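PDB 2Q07: PUA domain-containing protein from Archaeoglobus fulgidus DSM 4304, which is of unproven function but probably binds RNA and takes part in making the modified nucleoside archaeosine in tRNA. Local coordinates for residues I172-L177 against G182-G187; S178-I183 against G213-Y218; L196-L199 against R204-R207. One frame throughout, in Å; residues are numbered along the deposited sequence.

Overall arrangement
All three contacts lie in the pre-PUA region, between a UDG-like region and the C-terminal PUA domain. Contacts 1 and 2 share helix 168-181, and also Gly-182 and Ile-183 just after it; their centres are about 7 Å apart. Contact 1 folds the outgoing chain back along the helix. Contact 2 sets the helix end against edge strand 214-217. Contact 3 is a hairpin of the same four-stranded antiparallel sheet, centred about 10 Å from contact 1 and 11 Å from contact 2. It falls between the two segments of contact 2 along the chain. Together they describe a helix packed on a small sheet, the middle part of this three-part chain.

Contact 1. Residues I172-L177 against G182-G187; sequences ILEHML and GITWSG
Leu-177 lays its CD1 methyl over the backbone of the chain that returns past the helix. CD1 is 3.8 Å from Trp-185 N and 3.9 Å from Trp-185 CB. The two side chains cross at a slant, and the touching on the tryptophan side is done by CB, because the indole leads away from the helix. The CG of Leu-177 stands anti to its carbonyl carbon (chi1 -83°), which sends the branch along the returning chain. The root of the same side chain meets a polar atom: Leu-177 CB is 3.5 Å from Ile-183 O.

The turn that makes this possible is at Gly-182. It is the first residue past the helix, and its positive phi (68°) is a left-handed conformation that glycine adopts easily. Its N gives a weak, strongly bent hydrogen bond of 3.2 Å to Leu-177 O. From here the chain runs extended through Ile-183, Thr-184 and Trp-185.

One turn back on the helix, Glu-174 lies side by side with Thr-184, both side chains pointing the same way. Glu-174 CB is 4.0 Å from Thr-184 OG1, so the hydroxyl rests against the aliphatic part of the glutamate. With OG1 anti to the backbone N (chi1 -168°), Thr-184 turns its hydroxyl rather than CG2 to the glutamate.

This is a helix C-terminus with a fold-back of the chain, which then enters strand 188-190, the first strand of the small sheet. Leu-177 continues inward onto Leu-215 of strand 214-217 and Ile-221 of helix 219-227. Ile-183 packs on Tyr-224 and Leu-225 of that helix. The indole of Trp-185 reaches Lys-220 there and Leu-205 of strand 203-209, while Leu-173 and Met-176, on another side of helix 168-181, rest on Val-208 and Leu-215.

Contact 2. Residues S178-I183 against G213-Y218; sequences SYQFGI and GMLDIY
Phe-181 and Ile-217 approach each other from opposite directions. The ring carbon CE1 of Phe-181 is 3.4 Å from Ile-217 CG2, which meets the ring obliquely. Ile-217 CD1 adds a second touch, 3.9 Å from Phe-181 CZ. One residue earlier, Gln-180 crosses Leu-215 at about a right angle. Its chain is extended beyond CG, which carries the amide to the strand backbone: Gln-180 CD is 3.4 Å from Leu-215 N. The selenomethionine Met-214 borders the same amide.

Here the last turn of helix 168-181 packs on strand 214-217, an outermost strand of the four-stranded antiparallel sheet. The strand opens with a G1 beta bulge, in which Gly-213 and Met-214 face a single residue of strand 203-209. Gly-213 has the positive phi that this bulge needs.

The ring of Phe-181 is set from within its own helix, as Gln-180 CB sits 3.8 Å above its plane, over the centre. Farther out, Leu-225 of helix 219-227 and Val-261 of the PUA domain both touch Phe-181 and Ile-217. Asp-216 points away from the helix and forms a salt bridge with Arg-295, also in the PUA domain.

Contact 3. Residues L196-L199 against R204-R207; sequences LELL and RLAR
The guanidinium of Arg-204 carries the carboxylate of Glu-197 over one of its faces. Glu-197 OE2 forms a salt bridge of 2.6 Å with Arg-204 NH2, and the same oxygen is 3.1 Å from Arg-204 CZ. OE2 comes from above the guanidinium plane, nearly over NH2, and the two planes are turned 67° apart. The attraction is therefore mainly one of charge, not a straight N-H bond. Arg-204 gets there by bending at chi2 and chi3, which folds its chain back over the sheet. Beside it, Glu-197 CG packs 3.8 Å from Arg-207 CB. The guanidinium of Arg-207 leads away, although its positive charge, not in contact, would tend to favour an ionised glutamate. Without the carboxylate, as with an alanine here, the Arg-204 guanidinium is likely to lose its mate and be freer to swing off the sheet.

The strands form the beta hairpin of 197-200 and 203-209, interrupted by a classic beta bulge. Leu-205 and Ala-206 both face Leu-198. Leu-198 O receives Leu-205 N at 2.7 Å in a nearly straight bond (169°), and Ala-206 N more weakly at 3.4 Å. In return, Leu-198 N binds Ala-206 O at 3.0 Å.

On the face of Glu-197, Leu-199 CD2 presses on Arg-204 CB at 3.4 Å. Leu-198 CG lies 4.1 Å from Leu-205 CD1. Lys-220 NZ of helix 219-227 binds Arg-204 O. Backbone bonds extend the sheet to strand 188-190 beyond Glu-197 and Leu-199, to Asp-216 of strand 214-217 beyond Arg-207, and to Tyr-218 just after that strand beyond Leu-205.

Contact 1. Residues I172-L177 against G182-G187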
loop_
_atom_site.group_PDB
_atom_site.type_symbol
_atom_site.label_atom_id
_atom_site.label_comp_id
_atom_site.label_asym_id
_atom_site.label_seq_id
_atom_site.Cartn_x
_atom_site.Cartn_y
_atom_site.Cartn_z
ATOM N N ILE A 172 -2.793 4.806 -5.388
ATOM C CA ILE A 172 -2.831 4.247 -4.035
ATOM C C ILE A 172 -3.827 3.090 -3.954
ATOM O O ILE A 172 -3.504 2.025 -3.442
ATOM C CB ILE A 172 -3.245 5.324 -3.000
ATOM C CG1 ILE A 172 -2.101 6.317 -2.785
ATOM C CG2 ILE A 172 -3.620 4.687 -1.696
ATOM C CD1 ILE A 172 -2.453 7.466 -1.846
ATOM N N LEU A 173 -5.038 3.321 -4.448
ATOM C CA LEU A 173 -6.078 2.310 -4.423
ATOM C C LEU A 173 -5.685 1.133 -5.306
ATOM O O LEU A 173 -5.881 -0.023 -4.924
ATOM C CB LEU A 173 -7.416 2.912 -4.881
ATOM C CG LEU A 173 -8.119 3.885 -3.925
ATOM C CD1 LEU A 173 -9.368 4.451 -4.604
ATOM C CD2 LEU A 173 -8.506 3.172 -2.629
ATOM N N GLU A 174 -5.117 1.417 -6.477
ATOM C CA GLU A 174 -4.693 0.349 -7.377
ATOM C C GLU A 174 -3.605 -0.496 -6.718
ATOM O O GLU A 174 -3.601 -1.719 -6.854
ATOM C CB GLU A 174 -4.160 0.910 -8.703
ATOM C CG GLU A 174 -5.181 1.728 -9.472
ATOM C CD GLU A 174 -4.643 2.268 -10.784
ATOM O OE1 GLU A 174 -3.472 2.714 -10.821
ATOM O OE2 GLU A 174 -5.398 2.256 -11.781
ATOM N N HIS A 175 -2.684 0.157 -6.010
ATOM C CA HIS A 175 -1.598 -0.557 -5.344
ATOM C C HIS A 175 -2.079 -1.404 -4.180
ATOM O O HIS A 175 -1.485 -2.429 -3.882
ATOM C CB HIS A 175 -0.506 0.406 -4.851
ATOM C CG HIS A 175 0.523 0.734 -5.888
ATOM N ND1 HIS A 175 0.245 1.496 -7.000
ATOM C CD2 HIS A 175 1.822 0.365 -6.003
ATOM C CE1 HIS A 175 1.323 1.578 -7.759
ATOM N NE2 HIS A 175 2.295 0.897 -7.177
HETATM N N MSE A 176 -3.146 -0.979 -3.511
HETATM C CA MSE A 176 -3.656 -1.759 -2.386
HETATM C C MSE A 176 -4.340 -3.029 -2.884
HETATM O O MSE A 176 -4.239 -4.081 -2.257
HETATM C CB MSE A 176 -4.617 -0.918 -1.554
HETATM C CG MSE A 176 -3.943 0.308 -0.970
HETATM SE SE MSE A 176 -5.072 1.288 0.215
HETATM C CE MSE A 176 -5.852 2.539 -1.009
ATOM N N LEU A 177 -5.033 -2.918 -4.011
ATOM C CA LEU A 177 -5.706 -4.058 -4.628
ATOM C C LEU A 177 -4.643 -5.076 -5.057
ATOM O O LEU A 177 -4.776 -6.285 -4.837
ATOM C CB LEU A 177 -6.499 -3.583 -5.848
ATOM C CG LEU A 177 -7.885 -3.010 -5.573
ATOM C CD1 LEU A 177 -8.528 -2.552 -6.885
ATOM C CD2 LEU A 177 -8.744 -4.095 -4.906
ATOM N N GLY A 182 -3.456 -9.090 -5.791
ATOM C CA GLY A 182 -2.695 -9.319 -7.002
ATOM C C GLY A 182 -3.509 -9.021 -8.243
ATOM O O GLY A 182 -3.318 -9.657 -9.281
ATOM N N ILE A 183 -4.439 -8.072 -8.139
ATOM C CA ILE A 183 -5.257 -7.672 -9.283
ATOM C C ILE A 183 -5.384 -6.153 -9.259
ATOM O O ILE A 183 -4.889 -5.489 -8.343
ATOM C CB ILE A 183 -6.714 -8.241 -9.234
ATOM C CG1 ILE A 183 -7.552 -7.463 -8.209
ATOM C CG2 ILE A 183 -6.706 -9.729 -8.892
ATOM C CD1 ILE A 183 -8.995 -7.950 -8.100
ATOM N N THR A 184 -6.052 -5.612 -10.272
ATOM C CA THR A 184 -6.303 -4.187 -10.338
ATOM C C THR A 184 -7.725 -3.993 -10.853
ATOM O O THR A 184 -8.339 -4.932 -11.354
ATOM C CB THR A 184 -5.315 -3.454 -11.265
ATOM O OG1 THR A 184 -5.446 -2.043 -11.049
ATOM C CG2 THR A 184 -5.591 -3.774 -12.731
ATOM N N TRP A 185 -8.252 -2.783 -10.716
ATOM C CA TRP A 185 -9.604 -2.499 -11.166
ATOM C C TRP A 185 -9.768 -1.021 -11.459
ATOM O O TRP A 185 -9.046 -0.187 -10.917
ATOM C CB TRP A 185 -10.626 -2.904 -10.098
ATOM C CG TRP A 185 -11.395 -4.150 -10.404
ATOM C CD1 TRP A 185 -10.945 -5.441 -10.328
ATOM C CD2 TRP A 185 -12.761 -4.225 -10.804
ATOM N NE1 TRP A 185 -11.955 -6.317 -10.651
ATOM C CE2 TRP A 185 -13.082 -5.598 -10.947
ATOM C CE3 TRP A 185 -13.752 -3.268 -11.055
ATOM C CZ2 TRP A 185 -14.349 -6.033 -11.329
ATOM C CZ3 TRP A 185 -15.007 -3.698 -11.434
ATOM C CH2 TRP A 185 -15.297 -5.072 -11.567
ATOM N N SER A 186 -10.743 -0.706 -12.302
ATOM C CA SER A 186 -11.023 0.672 -12.678
ATOM C C SER A 186 -12.248 1.188 -11.929
ATOM O O SER A 186 -12.976 0.420 -11.292
ATOM C CB SER A 186 -11.275 0.752 -14.181
ATOM O OG SER A 186 -12.395 -0.040 -14.528
ATOM N N GLY A 187 -12.478 2.492 -12.011
ATOM C CA GLY A 187 -13.621 3.076 -11.341
ATOM C C GLY A 187 -13.383 4.509 -10.905
ATOM O O GLY A 187 -12.286 5.057 -11.061
#

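Contact 2. Residues S178-I183 against G213-Y218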
loop_
_atom_site.group_PDB
_atom_site.type_symbol
_atom_site.label_atom_id
_atom_site.label_comp_id
_atom_site.label_asym_id
_atom_site.label_seq_id
_atom_site.Cartn_x
_atom_site.Cartn_y
_atom_site.Cartn_z
ATOM N N SER A 178 -3.583 -4.562 -5.670
ATOM C CA SER A 178 -2.467 -5.378 -6.131
ATOM C C SER A 178 -1.841 -6.088 -4.932
ATOM O O SER A 178 -1.662 -7.303 -4.935
ATOM C CB SER A 178 -1.438 -4.480 -6.822
ATOM O OG SER A 178 -0.396 -5.231 -7.412
ATOM N N TYR A 179 -1.527 -5.310 -3.901
ATOM C CA TYR A 179 -0.935 -5.833 -2.676
ATOM C C TYR A 179 -1.764 -6.997 -2.095
ATOM O O TYR A 179 -1.274 -8.116 -1.927
ATOM C CB TYR A 179 -0.839 -4.701 -1.642
ATOM C CG TYR A 179 -0.106 -5.065 -0.370
ATOM C CD1 TYR A 179 1.255 -4.800 -0.229
ATOM C CD2 TYR A 179 -0.768 -5.698 0.684
ATOM C CE1 TYR A 179 1.943 -5.155 0.922
ATOM C CE2 TYR A 179 -0.089 -6.061 1.847
ATOM C CZ TYR A 179 1.268 -5.787 1.954
ATOM O OH TYR A 179 1.959 -6.159 3.076
ATOM N N GLN A 180 -3.026 -6.715 -1.804
ATOM C CA GLN A 180 -3.934 -7.693 -1.203
ATOM C C GLN A 180 -4.435 -8.840 -2.067
ATOM O O GLN A 180 -4.570 -9.960 -1.578
ATOM C CB GLN A 180 -5.146 -6.970 -0.625
ATOM C CG GLN A 180 -4.805 -5.954 0.438
ATOM C CD GLN A 180 -5.995 -5.105 0.818
ATOM O OE1 GLN A 180 -7.053 -5.624 1.162
ATOM N NE2 GLN A 180 -5.825 -3.790 0.769
ATOM N N PHE A 181 -4.702 -8.576 -3.340
ATOM C CA PHE A 181 -5.247 -9.611 -4.218
ATOM C C PHE A 181 -4.478 -9.889 -5.500
ATOM O O PHE A 181 -4.819 -10.821 -6.231
ATOM C CB PHE A 181 -6.691 -9.250 -4.591
ATOM C CG PHE A 181 -7.539 -8.858 -3.421
ATOM C CD1 PHE A 181 -7.971 -7.541 -3.272
ATOM C CD2 PHE A 181 -7.894 -9.795 -2.456
ATOM C CE1 PHE A 181 -8.740 -7.160 -2.186
ATOM C CE2 PHE A 181 -8.669 -9.425 -1.356
ATOM C CZ PHE A 181 -9.091 -8.104 -1.221
ATOM N N GLY A 182 -3.456 -9.090 -5.791
ATOM C CA GLY A 182 -2.695 -9.319 -7.002
ATOM C C GLY A 182 -3.509 -9.021 -8.243
ATOM O O GLY A 182 -3.318 -9.657 -9.281
ATOM N N ILE A 183 -4.439 -8.072 -8.139
ATOM C CA ILE A 183 -5.257 -7.672 -9.283
ATOM C C ILE A 183 -5.384 -6.153 -9.259
ATOM O O ILE A 183 -4.889 -5.489 -8.343
ATOM C CB ILE A 183 -6.714 -8.241 -9.234
ATOM C CG1 ILE A 183 -7.552 -7.463 -8.209
ATOM C CG2 ILE A 183 -6.706 -9.729 -8.892
ATOM C CD1 ILE A 183 -8.995 -7.950 -8.100
ATOM N N GLY A 213 -6.597 -1.123 8.344
ATOM C CA GLY A 213 -5.538 -0.690 7.445
ATOM C C GLY A 213 -5.421 -1.553 6.197
ATOM O O GLY A 213 -4.355 -2.092 5.892
HETATM N N MSE A 214 -6.532 -1.695 5.481
HETATM C CA MSE A 214 -6.564 -2.484 4.254
HETATM C C MSE A 214 -7.844 -2.162 3.502
HETATM O O MSE A 214 -8.713 -1.465 4.019
HETATM C CB MSE A 214 -6.518 -3.982 4.573
HETATM C CG MSE A 214 -7.815 -4.544 5.135
HETATM SE SE MSE A 214 -7.600 -6.318 5.909
HETATM C CE MSE A 214 -6.984 -7.260 4.343
ATOM N N LEU A 215 -7.959 -2.681 2.287
ATOM C CA LEU A 215 -9.139 -2.452 1.464
ATOM C C LEU A 215 -10.243 -3.442 1.768
ATOM O O LEU A 215 -9.983 -4.630 1.942
ATOM C CB LEU A 215 -8.806 -2.598 -0.022
ATOM C CG LEU A 215 -8.182 -1.453 -0.812
ATOM C CD1 LEU A 215 -8.019 -1.892 -2.256
ATOM C CD2 LEU A 215 -9.058 -0.221 -0.731
ATOM N N ASP A 216 -11.470 -2.942 1.843
ATOM C CA ASP A 216 -12.620 -3.801 2.037
ATOM C C ASP A 216 -13.148 -3.875 0.605
ATOM O O ASP A 216 -13.108 -2.871 -0.108
ATOM C CB ASP A 216 -13.669 -3.144 2.944
ATOM C CG ASP A 216 -14.714 -4.134 3.427
ATOM O OD1 ASP A 216 -14.772 -5.248 2.862
ATOM O OD2 ASP A 216 -15.475 -3.809 4.364
ATOM N N ILE A 217 -13.620 -5.042 0.172
ATOM C CA ILE A 217 -14.139 -5.196 -1.191
ATOM C C ILE A 217 -15.605 -5.598 -1.201
ATOM O O ILE A 217 -16.096 -6.184 -0.238
ATOM C CB ILE A 217 -13.363 -6.268 -1.981
ATOM C CG1 ILE A 217 -13.450 -7.609 -1.247
ATOM C CG2 ILE A 217 -11.915 -5.824 -2.180
ATOM C CD1 ILE A 217 -12.867 -8.786 -2.016
ATOM N N TYR A 218 -16.292 -5.304 -2.301
ATOM C CA TYR A 218 -17.701 -5.642 -2.416
ATOM C C TYR A 218 -18.029 -6.681 -3.488
ATOM O O TYR A 218 -17.149 -7.423 -3.900
ATOM C CB TYR A 218 -18.512 -4.356 -2.556
ATOM C CG TYR A 218 -18.269 -3.467 -1.346
ATOM C CD1 TYR A 218 -17.224 -2.538 -1.337
ATOM C CD2 TYR A 218 -18.997 -3.642 -0.173
ATOM C CE1 TYR A 218 -16.911 -1.810 -0.188
ATOM C CE2 TYR A 218 -18.692 -2.921 0.989
ATOM C CZ TYR A 218 -17.646 -2.010 0.971
ATOM O OH TYR A 218 -17.320 -1.316 2.105
#

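Contact 3. Residues L196-L199 against R204-R207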
loop_
_atom_site.group_PDB
_atom_site.type_symbol
_atom_site.label_atom_id
_atom_site.label_comp_id
_atom_site.label_asym_id
_atom_site.label_seq_id
_atom_site.Cartn_x
_atom_site.Cartn_y
_atom_site.Cartn_z
ATOM N N LEU A 196 -10.675 6.753 1.263
ATOM C CA LEU A 196 -10.949 6.693 -0.164
ATOM C C LEU A 196 -11.849 5.515 -0.527
ATOM O O LEU A 196 -11.912 4.526 0.200
ATOM C CB LEU A 196 -9.636 6.560 -0.944
ATOM C CG LEU A 196 -8.572 7.648 -0.773
ATOM C CD1 LEU A 196 -7.312 7.257 -1.534
ATOM C CD2 LEU A 196 -9.114 8.969 -1.274
ATOM N N GLU A 197 -12.531 5.638 -1.665
ATOM C CA GLU A 197 -13.394 4.582 -2.173
ATOM C C GLU A 197 -13.237 4.504 -3.685
ATOM O O GLU A 197 -12.758 5.436 -4.323
ATOM C CB GLU A 197 -14.866 4.862 -1.865
ATOM C CG GLU A 197 -15.186 5.147 -0.421
ATOM C CD GLU A 197 -16.679 5.194 -0.180
ATOM O OE1 GLU A 197 -17.391 5.849 -0.971
ATOM O OE2 GLU A 197 -17.142 4.581 0.801
ATOM N N LEU A 198 -13.633 3.379 -4.257
ATOM C CA LEU A 198 -13.577 3.213 -5.698
ATOM C C LEU A 198 -15.012 2.843 -6.046
ATOM O O LEU A 198 -15.561 1.893 -5.496
ATOM C CB LEU A 198 -12.600 2.098 -6.071
ATOM C CG LEU A 198 -12.318 1.854 -7.556
ATOM C CD1 LEU A 198 -11.764 3.118 -8.229
ATOM C CD2 LEU A 198 -11.329 0.704 -7.672
ATOM N N LEU A 199 -15.629 3.605 -6.934
ATOM C CA LEU A 199 -17.015 3.346 -7.292
ATOM C C LEU A 199 -17.209 3.004 -8.766
ATOM O O LEU A 199 -16.440 3.436 -9.627
ATOM C CB LEU A 199 -17.870 4.570 -6.944
ATOM C CG LEU A 199 -17.711 5.190 -5.549
ATOM C CD1 LEU A 199 -18.411 6.544 -5.517
ATOM C CD2 LEU A 199 -18.292 4.260 -4.486
ATOM N N ARG A 204 -20.281 0.956 -4.543
ATOM C CA ARG A 204 -18.853 0.923 -4.251
ATOM C C ARG A 204 -18.235 -0.425 -4.584
ATOM O O ARG A 204 -18.842 -1.476 -4.385
ATOM C CB ARG A 204 -18.593 1.275 -2.790
ATOM C CG ARG A 204 -19.377 0.455 -1.808
ATOM C CD ARG A 204 -20.031 1.357 -0.783
ATOM N NE ARG A 204 -19.107 1.833 0.241
ATOM C CZ ARG A 204 -19.474 2.618 1.248
ATOM N NH1 ARG A 204 -20.736 3.018 1.349
ATOM N NH2 ARG A 204 -18.595 2.976 2.176
ATOM N N LEU A 205 -17.013 -0.378 -5.098
ATOM C CA LEU A 205 -16.274 -1.572 -5.469
ATOM C C LEU A 205 -15.341 -1.944 -4.329
ATOM O O LEU A 205 -15.095 -3.119 -4.062
ATOM C CB LEU A 205 -15.446 -1.298 -6.733
ATOM C CG LEU A 205 -16.228 -0.890 -7.987
ATOM C CD1 LEU A 205 -15.281 -0.475 -9.115
ATOM C CD2 LEU A 205 -17.075 -2.061 -8.424
ATOM N N ALA A 206 -14.818 -0.923 -3.666
ATOM C CA ALA A 206 -13.902 -1.114 -2.562
ATOM C C ALA A 206 -13.799 0.185 -1.774
ATOM O O ALA A 206 -14.242 1.240 -2.234
ATOM C CB ALA A 206 -12.518 -1.519 -3.105
ATOM N N ARG A 207 -13.246 0.103 -0.573
ATOM C CA ARG A 207 -13.056 1.281 0.257
ATOM C C ARG A 207 -11.980 1.005 1.300
ATOM O O ARG A 207 -11.756 -0.138 1.703
ATOM C CB ARG A 207 -14.364 1.698 0.953
ATOM C CG ARG A 207 -14.677 0.936 2.212
ATOM C CD ARG A 207 -15.802 1.592 2.998
ATOM N NE ARG A 207 -16.097 0.837 4.212
ATOM C CZ ARG A 207 -15.214 0.607 5.180
ATOM N NH1 ARG A 207 -13.982 1.077 5.080
ATOM N NH2 ARG A 207 -15.557 -0.110 6.242
#